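Local coordinates for protein methanogen homoaconitase large subunit (Methanocaldococcus jannaschii, PDB 4KP2) that forms the large subunit of an iron-sulfur hydro-lyase that interconverts (R)-homocitrate, cis-homoaconitate and homoisocitrate, at residues E293-P298 / G434-K439; R332-Y337 / I426-A431; S30-Y35 / I43-D48. One frame throughout, in Å; residues are numbered along the deposited sequence.

Contact 1 (E293-P298 / G434-K439); sequences EQVAVP and GYITNK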
loop_
_atom_site.group_PDB
_atom_site.type_symbol
_atom_site.label_atom_id
_atom_site.label_comp_id
_atom_site.label_asym_id
_atom_site.label_seq_id
_atom_site.Cartn_x
_atom_site.Cartn_y
_atom_site.Cartn_z
ATOM N N GLU A 293 -18.755 -17.387 18.276
ATOM C CA GLU A 293 -17.808 -16.375 17.829
ATOM C C GLU A 293 -18.458 -14.995 17.839
ATOM O O GLU A 293 -19.679 -14.875 17.735
ATOM C CB GLU A 293 -17.260 -16.724 16.445
ATOM C CG GLU A 293 -16.152 -17.765 16.477
ATOM C CD GLU A 293 -16.152 -18.656 15.254
ATOM O OE1 GLU A 293 -17.071 -19.491 15.133
ATOM O OE2 GLU A 293 -15.235 -18.523 14.417
ATOM N N GLN A 294 -17.641 -13.955 17.962
ATOM C CA GLN A 294 -18.156 -12.615 18.223
ATOM C C GLN A 294 -17.887 -11.613 17.098
ATOM O O GLN A 294 -16.755 -11.471 16.635
ATOM C CB GLN A 294 -17.585 -12.089 19.542
ATOM C CG GLN A 294 -17.771 -13.033 20.723
ATOM C CD GLN A 294 -19.229 -13.256 21.078
ATOM O OE1 GLN A 294 -19.886 -12.378 21.641
ATOM N NE2 GLN A 294 -19.743 -14.435 20.751
ATOM N N VAL A 295 -18.942 -10.924 16.670
ATOM C CA VAL A 295 -18.837 -9.851 15.685
ATOM C C VAL A 295 -19.528 -8.575 16.175
ATOM O O VAL A 295 -20.741 -8.561 16.390
ATOM C CB VAL A 295 -19.460 -10.259 14.338
ATOM C CG1 VAL A 295 -19.503 -9.069 13.388
ATOM C CG2 VAL A 295 -18.687 -11.416 13.724
ATOM N N ALA A 296 -18.755 -7.505 16.342
ATOM C CA ALA A 296 -19.293 -6.238 16.834
ATOM C C ALA A 296 -19.994 -5.441 15.736
ATOM O O ALA A 296 -19.447 -5.252 14.650
ATOM C CB ALA A 296 -18.193 -5.406 17.475
ATOM N N VAL A 297 -21.200 -4.968 16.035
ATOM C CA VAL A 297 -22.004 -4.229 15.068
ATOM C C VAL A 297 -21.898 -2.717 15.295
ATOM O O VAL A 297 -21.568 -2.278 16.399
ATOM C CB VAL A 297 -23.485 -4.672 15.123
ATOM C CG1 VAL A 297 -23.588 -6.183 14.982
ATOM C CG2 VAL A 297 -24.142 -4.204 16.413
ATOM N N PRO A 298 -22.160 -1.919 14.242
ATOM C CA PRO A 298 -22.146 -0.453 14.336
ATOM C C PRO A 298 -23.052 0.075 15.448
ATOM O O PRO A 298 -24.081 -0.538 15.730
ATOM C CB PRO A 298 -22.696 -0.020 12.975
ATOM C CG PRO A 298 -22.287 -1.100 12.057
ATOM C CD PRO A 298 -22.356 -2.372 12.853
ATOM N N GLY A 434 -18.511 -13.185 0.699
ATOM C CA GLY A 434 -19.081 -11.877 0.425
ATOM C C GLY A 434 -20.045 -11.378 1.483
ATOM O O GLY A 434 -20.633 -10.306 1.341
ATOM N N TYR A 435 -20.213 -12.154 2.548
ATOM C CA TYR A 435 -21.080 -11.749 3.647
ATOM C C TYR A 435 -20.573 -12.301 4.974
ATOM O O TYR A 435 -19.853 -13.299 5.002
ATOM C CB TYR A 435 -22.526 -12.189 3.395
ATOM C CG TYR A 435 -22.730 -13.689 3.375
ATOM C CD1 TYR A 435 -22.529 -14.423 2.211
ATOM C CD2 TYR A 435 -23.137 -14.370 4.516
ATOM C CE1 TYR A 435 -22.720 -15.793 2.190
ATOM C CE2 TYR A 435 -23.330 -15.736 4.503
ATOM C CZ TYR A 435 -23.121 -16.443 3.338
ATOM O OH TYR A 435 -23.313 -17.805 3.325
ATOM N N ILE A 436 -20.950 -11.644 6.067
ATOM C CA ILE A 436 -20.531 -12.066 7.398
ATOM C C ILE A 436 -21.041 -13.465 7.713
ATOM O O ILE A 436 -22.240 -13.678 7.888
ATOM C CB ILE A 436 -21.030 -11.093 8.483
ATOM C CG1 ILE A 436 -20.494 -9.685 8.223
ATOM C CG2 ILE A 436 -20.614 -11.578 9.862
ATOM C CD1 ILE A 436 -20.904 -8.673 9.269
ATOM N N THR A 437 -20.122 -14.420 7.779
ATOM C CA THR A 437 -20.482 -15.804 8.047
ATOM C C THR A 437 -19.403 -16.505 8.859
ATOM O O THR A 437 -18.380 -15.910 9.199
ATOM C CB THR A 437 -20.719 -16.586 6.745
ATOM O OG1 THR A 437 -20.987 -17.960 7.051
ATOM C CG2 THR A 437 -19.498 -16.501 5.847
ATOM N N ASN A 438 -19.634 -17.778 9.161
ATOM C CA ASN A 438 -18.708 -18.543 9.980
ATOM C C ASN A 438 -18.276 -19.837 9.301
ATOM O O ASN A 438 -17.296 -20.464 9.703
ATOM C CB ASN A 438 -19.341 -18.847 11.338
ATOM C CG ASN A 438 -18.315 -19.206 12.388
ATOM O OD1 ASN A 438 -17.144 -18.840 12.276
ATOM N ND2 ASN A 438 -18.746 -19.922 13.418
ATOM N N LYS A 439 -19.013 -20.230 8.268
ATOM C CA LYS A 439 -18.730 -21.466 7.547
ATOM C C LYS A 439 -18.249 -21.186 6.126
ATOM O O LYS A 439 -17.393 -21.897 5.600
ATOM C CB LYS A 439 -19.972 -22.359 7.516
ATOM C CG LYS A 439 -20.486 -22.744 8.893
ATOM C CD LYS A 439 -21.808 -23.489 8.807
ATOM C CE LYS A 439 -22.902 -22.610 8.222
ATOM N NZ LYS A 439 -24.216 -23.310 8.186
#

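Contact 2 (R332-Y337 / I426-A431); sequences REAAKY and IAAISA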
loop_
_atom_site.group_PDB
_atom_site.type_symbol
_atom_site.label_atom_id
_atom_site.label_comp_id
_atom_site.label_asym_id
_atom_site.label_seq_id
_atom_site.Cartn_x
_atom_site.Cartn_y
_atom_site.Cartn_z
ATOM N N ARG A 332 -1.715 -16.162 9.264
ATOM C CA ARG A 332 -1.707 -17.585 8.941
ATOM C C ARG A 332 -3.087 -18.213 9.122
ATOM O O ARG A 332 -3.483 -19.097 8.360
ATOM C CB ARG A 332 -0.658 -18.316 9.783
ATOM C CG ARG A 332 -0.705 -19.832 9.688
ATOM C CD ARG A 332 0.654 -20.440 9.991
ATOM N NE ARG A 332 1.318 -19.774 11.106
ATOM C CZ ARG A 332 2.549 -20.060 11.520
ATOM N NH1 ARG A 332 3.252 -21.005 10.910
ATOM N NH2 ARG A 332 3.078 -19.402 12.543
ATOM N N GLU A 333 -3.818 -17.746 10.129
ATOM C CA GLU A 333 -5.176 -18.216 10.376
ATOM C C GLU A 333 -6.109 -17.787 9.249
ATOM O O GLU A 333 -6.945 -18.565 8.789
ATOM C CB GLU A 333 -5.691 -17.680 11.714
ATOM C CG GLU A 333 -7.154 -17.996 12.003
ATOM C CD GLU A 333 -7.387 -19.450 12.371
ATOM O OE1 GLU A 333 -6.399 -20.191 12.553
ATOM O OE2 GLU A 333 -8.566 -19.851 12.480
ATOM N N ALA A 334 -5.958 -16.543 8.808
ATOM C CA ALA A 334 -6.786 -16.003 7.738
ATOM C C ALA A 334 -6.428 -16.636 6.398
ATOM O O ALA A 334 -7.302 -16.885 5.566
ATOM C CB ALA A 334 -6.640 -14.492 7.666
ATOM N N ALA A 335 -5.139 -16.893 6.197
ATOM C CA ALA A 335 -4.659 -17.509 4.965
ATOM C C ALA A 335 -5.149 -18.947 4.857
ATOM O O ALA A 335 -5.298 -19.479 3.758
ATOM C CB ALA A 335 -3.145 -17.458 4.903
ATOM N N LYS A 336 -5.393 -19.568 6.006
ATOM C CA LYS A 336 -5.897 -20.934 6.058
ATOM C C LYS A 336 -7.267 -21.052 5.397
ATOM O O LYS A 336 -7.520 -21.987 4.637
ATOM C CB LYS A 336 -5.968 -21.410 7.510
ATOM C CG LYS A 336 -6.686 -22.733 7.702
ATOM C CD LYS A 336 -6.712 -23.116 9.171
ATOM C CE LYS A 336 -7.531 -24.376 9.400
ATOM N NZ LYS A 336 -7.510 -24.779 10.837
ATOM N N TYR A 337 -8.148 -20.100 5.691
ATOM C CA TYR A 337 -9.486 -20.096 5.113
ATOM C C TYR A 337 -9.508 -19.404 3.752
ATOM O O TYR A 337 -10.494 -19.489 3.018
ATOM C CB TYR A 337 -10.480 -19.423 6.062
ATOM C CG TYR A 337 -10.808 -20.245 7.288
ATOM C CD1 TYR A 337 -11.837 -21.177 7.266
ATOM C CD2 TYR A 337 -10.090 -20.089 8.466
ATOM C CE1 TYR A 337 -12.143 -21.931 8.382
ATOM C CE2 TYR A 337 -10.390 -20.840 9.589
ATOM C CZ TYR A 337 -11.417 -21.759 9.540
ATOM O OH TYR A 337 -11.721 -22.511 10.652
ATOM N N ILE A 426 -12.949 -15.045 10.811
ATOM C CA ILE A 426 -14.242 -14.638 10.277
ATOM C C ILE A 426 -14.077 -13.620 9.152
ATOM O O ILE A 426 -14.828 -13.631 8.176
ATOM C CB ILE A 426 -15.139 -14.047 11.385
ATOM C CG1 ILE A 426 -15.273 -15.037 12.544
ATOM C CG2 ILE A 426 -16.512 -13.687 10.839
ATOM C CD1 ILE A 426 -16.148 -14.542 13.671
ATOM N N ALA A 427 -13.085 -12.748 9.293
ATOM C CA ALA A 427 -12.809 -11.729 8.286
ATOM C C ALA A 427 -12.427 -12.357 6.951
ATOM O O ALA A 427 -12.866 -11.907 5.892
ATOM C CB ALA A 427 -11.710 -10.792 8.766
ATOM N N ALA A 428 -11.611 -13.402 7.008
ATOM C CA ALA A 428 -11.178 -14.100 5.803
ATOM C C ALA A 428 -12.336 -14.846 5.151
ATOM O O ALA A 428 -12.524 -14.777 3.937
ATOM C CB ALA A 428 -10.042 -15.058 6.124
ATOM N N ILE A 429 -13.108 -15.557 5.966
ATOM C CA ILE A 429 -14.245 -16.330 5.481
ATOM C C ILE A 429 -15.306 -15.429 4.854
ATOM O O ILE A 429 -15.849 -15.737 3.792
ATOM C CB ILE A 429 -14.883 -17.159 6.614
ATOM C CG1 ILE A 429 -13.862 -18.136 7.197
ATOM C CG2 ILE A 429 -16.102 -17.911 6.109
ATOM C CD1 ILE A 429 -14.385 -18.922 8.381
ATOM N N SER A 430 -15.590 -14.310 5.512
ATOM C CA SER A 430 -16.591 -13.370 5.021
ATOM C C SER A 430 -16.140 -12.692 3.730
ATOM O O SER A 430 -16.965 -12.281 2.914
ATOM C CB SER A 430 -16.914 -12.320 6.084
ATOM O OG SER A 430 -17.362 -12.931 7.281
ATOM N N ALA A 431 -14.828 -12.579 3.550
ATOM C CA ALA A 431 -14.271 -12.014 2.328
ATOM C C ALA A 431 -14.431 -12.993 1.171
ATOM O O ALA A 431 -14.531 -12.591 0.012
ATOM C CB ALA A 431 -12.806 -11.662 2.526
#

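Contact 3 (S30-Y35 / I43-D48); sequences SKKVGY and IEVEVD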
loop_
_atom_site.group_PDB
_atom_site.type_symbol
_atom_site.label_atom_id
_atom_site.label_comp_id
_atom_site.label_asym_id
_atom_site.label_seq_id
_atom_site.Cartn_x
_atom_site.Cartn_y
_atom_site.Cartn_z
ATOM N N SER A 30 4.253 0.799 42.659
ATOM C CA SER A 30 4.954 0.916 43.935
ATOM C C SER A 30 6.446 0.632 43.799
ATOM O O SER A 30 7.275 1.370 44.332
ATOM C CB SER A 30 4.333 -0.011 44.981
ATOM O OG SER A 30 3.022 0.410 45.310
ATOM N N LYS A 31 6.781 -0.439 43.087
ATOM C CA LYS A 31 8.174 -0.790 42.845
ATOM C C LYS A 31 8.851 0.282 41.999
ATOM O O LYS A 31 10.026 0.599 42.196
ATOM C CB LYS A 31 8.272 -2.152 42.152
ATOM C CG LYS A 31 9.642 -2.451 41.561
ATOM C CD LYS A 31 9.724 -3.868 41.021
ATOM C CE LYS A 31 9.811 -4.880 42.151
ATOM N NZ LYS A 31 11.041 -4.677 42.968
ATOM N N LYS A 32 8.095 0.846 41.065
ATOM C CA LYS A 32 8.622 1.860 40.166
ATOM C C LYS A 32 8.884 3.183 40.886
ATOM O O LYS A 32 9.784 3.935 40.511
ATOM C CB LYS A 32 7.669 2.075 38.987
ATOM C CG LYS A 32 8.216 3.000 37.915
ATOM C CD LYS A 32 9.593 2.541 37.466
ATOM C CE LYS A 32 10.285 3.599 36.630
ATOM N NZ LYS A 32 11.662 3.184 36.247
ATOM N N VAL A 33 8.102 3.464 41.924
ATOM C CA VAL A 33 8.225 4.733 42.635
ATOM C C VAL A 33 9.076 4.610 43.904
ATOM O O VAL A 33 9.670 5.588 44.358
ATOM C CB VAL A 33 6.840 5.349 42.957
ATOM C CG1 VAL A 33 6.198 4.656 44.151
ATOM C CG2 VAL A 33 6.966 6.846 43.209
ATOM N N GLY A 34 9.142 3.408 44.469
ATOM C CA GLY A 34 9.991 3.162 45.621
ATOM C C GLY A 34 9.258 2.982 46.938
ATOM O O GLY A 34 9.868 2.626 47.945
ATOM N N TYR A 35 7.952 3.228 46.939
ATOM C CA TYR A 35 7.159 3.077 48.156
ATOM C C TYR A 35 5.758 2.547 47.868
ATOM O O TYR A 35 5.282 2.608 46.735
ATOM C CB TYR A 35 7.085 4.399 48.925
ATOM C CG TYR A 35 6.623 5.573 48.093
ATOM C CD1 TYR A 35 5.274 5.877 47.976
ATOM C CD2 TYR A 35 7.538 6.384 47.433
ATOM C CE1 TYR A 35 4.847 6.951 47.219
ATOM C CE2 TYR A 35 7.121 7.460 46.675
ATOM C CZ TYR A 35 5.774 7.739 46.570
ATOM O OH TYR A 35 5.353 8.810 45.814
ATOM N N ILE A 43 0.742 10.095 42.203
ATOM C CA ILE A 43 2.187 9.961 42.358
ATOM C C ILE A 43 2.953 10.471 41.142
ATOM O O ILE A 43 2.387 10.635 40.060
ATOM C CB ILE A 43 2.588 8.498 42.615
ATOM C CG1 ILE A 43 2.160 7.616 41.440
ATOM C CG2 ILE A 43 1.969 7.993 43.910
ATOM C CD1 ILE A 43 2.509 6.155 41.614
ATOM N N GLU A 44 4.244 10.720 41.333
ATOM C CA GLU A 44 5.117 11.135 40.246
ATOM C C GLU A 44 5.940 9.942 39.780
ATOM O O GLU A 44 6.757 9.412 40.533
ATOM C CB GLU A 44 6.043 12.262 40.704
ATOM C CG GLU A 44 6.938 12.817 39.609
ATOM C CD GLU A 44 7.902 13.868 40.120
ATOM O OE1 GLU A 44 8.270 13.809 41.313
ATOM O OE2 GLU A 44 8.287 14.754 39.330
ATOM N N VAL A 45 5.724 9.523 38.539
ATOM C CA VAL A 45 6.378 8.333 38.006
ATOM C C VAL A 45 7.413 8.665 36.935
ATOM O O VAL A 45 7.124 9.388 35.981
ATOM C CB VAL A 45 5.350 7.355 37.407
ATOM C CG1 VAL A 45 6.044 6.107 36.886
ATOM C CG2 VAL A 45 4.302 6.994 38.443
ATOM N N GLU A 46 8.620 8.135 37.099
ATOM C CA GLU A 46 9.647 8.262 36.074
ATOM C C GLU A 46 9.324 7.316 34.926
ATOM O O GLU A 46 9.078 6.131 35.138
ATOM C CB GLU A 46 11.030 7.952 36.649
ATOM C CG GLU A 46 11.503 8.949 37.695
ATOM C CD GLU A 46 12.929 8.697 38.140
ATOM O OE1 GLU A 46 13.506 7.666 37.731
ATOM O OE2 GLU A 46 13.471 9.531 38.895
ATOM N N VAL A 47 9.322 7.845 33.708
ATOM C CA VAL A 47 8.920 7.069 32.540
ATOM C C VAL A 47 10.061 6.216 31.993
ATOM O O VAL A 47 11.170 6.706 31.772
ATOM C CB VAL A 47 8.370 7.983 31.429
ATOM C CG1 VAL A 47 7.898 7.160 30.242
ATOM C CG2 VAL A 47 7.234 8.833 31.974
ATOM N N ASP A 48 9.779 4.934 31.781
ATOM C CA ASP A 48 10.774 3.995 31.274
ATOM C C ASP A 48 10.828 3.986 29.750
ATOM O O ASP A 48 11.856 3.659 29.162
ATOM C CB ASP A 48 10.482 2.584 31.785
ATOM C CG ASP A 48 10.707 2.446 33.272
ATOM O OD1 ASP A 48 11.695 3.020 33.774
ATOM O OD2 ASP A 48 9.898 1.767 33.937
#

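Contact 1 (E293-P298 / G434-K439)
The carboxylate of Glu-293 and the side-chain amide of Asn-438 meet with their planes turned 64° apart, so neither group stacks on the other. Glu-293 OE1 takes a hydrogen bond from Asn-438 ND2 at a very short 2.4 Å, bent to 138° at the hydrogen, which makes its detail doubtful. Asn-438 OD1 lies 2.9 Å from Glu-293 OE2, two acceptors side by side, so the placement of the amide is also uncertain. The other flat group, the Tyr-435 ring, stays within its own segment: Thr-437 CG2 sits 4.1 Å above one face, nearer the ring's periphery than its middle. Asn-438 sends CG anti to its own nitrogen (chi1 -160°), which carries the amide across to the carboxylate. The second carboxylate oxygen, Glu-293 OE2, has a salt bridge to Lys-425, a positive charge that probably favours the ionised acid.

Further along, the polar pair gives way to a thin apolar touch, Val-295 CG2 against Ile-436 CG2 at 4.3 Å. Ile-426 adds to this apolar patch from helix 424-433, packing on both Val-295 and Glu-293, and Tyr-420 of strand 418-421 lies against Ile-436.

The tail is shaped by an ST turn: Thr-437 OG1 accepts from Lys-439 N at 3.2 Å, and it is also hydrogen-bonded to Glu-311 OE2. Before it, Gly-434 leaves helix 424-433 with positive phi, a conformation in which a side chain would press on the preceding carbonyl. The whole is a C-terminal tail folded back from the last helix of an alpha-beta-alpha sandwich and laid beside strand 294-296 of a small two-stranded antiparallel sheet.

Contact 2 (R332-Y337 / I426-A431)
Ala-334 and Ala-428 form the tight part of this helix pair. Their CB atoms are 3.8 Å apart, and Ala-428 CB also comes within 3.3 Å of Ala-334 O, methyl against backbone. Such small side chains let the axes approach to 8.1 Å, at a crossing angle of -27° with both helices running the same general way.

The side nearer solvent belongs to Tyr-337, and it is closely filled where Ile-429 meets the ring. Ile-429 reaches over one face, its CD1 lying 3.9 Å from the centroid of the Tyr-337 ring and 23° off the normal, a CH-pi contact. Extension at chi2 (176°) carries that methyl out from the Ile-429 branch point to the ring, nearest Tyr-337 CD1. Replacing Tyr-337 by an alanine would probably leave Ile-429 CD1 without its aromatic cover and open a gap on the solvent side of the helix pair. Glu-333 OE2 lies in plane at the ring edge, and Lys-425 also packs on the tyrosine.

Inward, Ala-334 and Ala-427 both touch Ile-320, placing the two helices side by side on strand 317-320 of the parallel sheet, while helix 367-374 covers Ala-335 on another side of helix 328-338.

Contact 3 (S30-Y35 / I43-D48)
Lys-32 leaves helix 24-33 toward Val-45 and ends on Asp-48. From CB the chain goes anti to the backbone nitrogen (chi1 -173°), bringing Lys-32 CG to 3.9 Å from Val-45 CG1, where the two side chains cross at a slant. A bend at chi2 (52°) then turns it along the second segment. Lys-32 CD passes 3.6 Å from Asp-48 OD2, and Lys-32 CE lies against the backbone, 3.2 Å from Glu-46 O. At the tip, Lys-32 NZ forms a salt bridge with Asp-48 OD1 at 2.5 Å, a very short and doubtful distance. Asp-48 comes to the lysine from the opposite direction. Its other oxygen, OD2, accepts from the backbone nitrogen of Phe-133, which helps to fix the carboxylate's rotation. The carboxylate of Glu-46 stands further off and adds a second negative charge that would probably favour the charged lysine.

The frame is a helix, a short connection and a strand; the end-to-end directions of 32-35 and 43-48 are 150° apart, so the chain turns back on itself. Gly-34, with positive phi, ends the helix; strand 42-46 pairs antiparallel with strand 167-180 of a mixed sheet, so the helix end lies against an element of that sheet.

Past the lysine, Val-33 serves two partners with its two methyls. Val-33 CG2 rests 3.7 Å from Glu-44 O, while Val-33 CG1 sits over the centre of the Tyr-35 ring, 3.7 Å above its plane. Tyr-35 and Ile-43 run alongside one another, pointing opposite ways, with Tyr-35 OH 4.0 Å from Ile-43 CG2.

Overall arrangement
Contacts 1 and 2 share helix 424-433 and the tail that follows it. Their centres are 12 Å apart, and Ser-430 OG probably hydrogen-bonds Thr-437 N at 3.2 Å, tying the helix of contact 2 to the tail of contact 1; in sequence, both segments of contact 2 fall between those of contact 1. Contact 3 stands apart, closing earlier in the chain and lying on the opposite side of the chain's centre from contacts 1 and 2, about 43 Å from either of them between centres. All three lie away from Cys-323, Cys-383 and Cys-386, the predicted ligands of the [4Fe-4S] cluster.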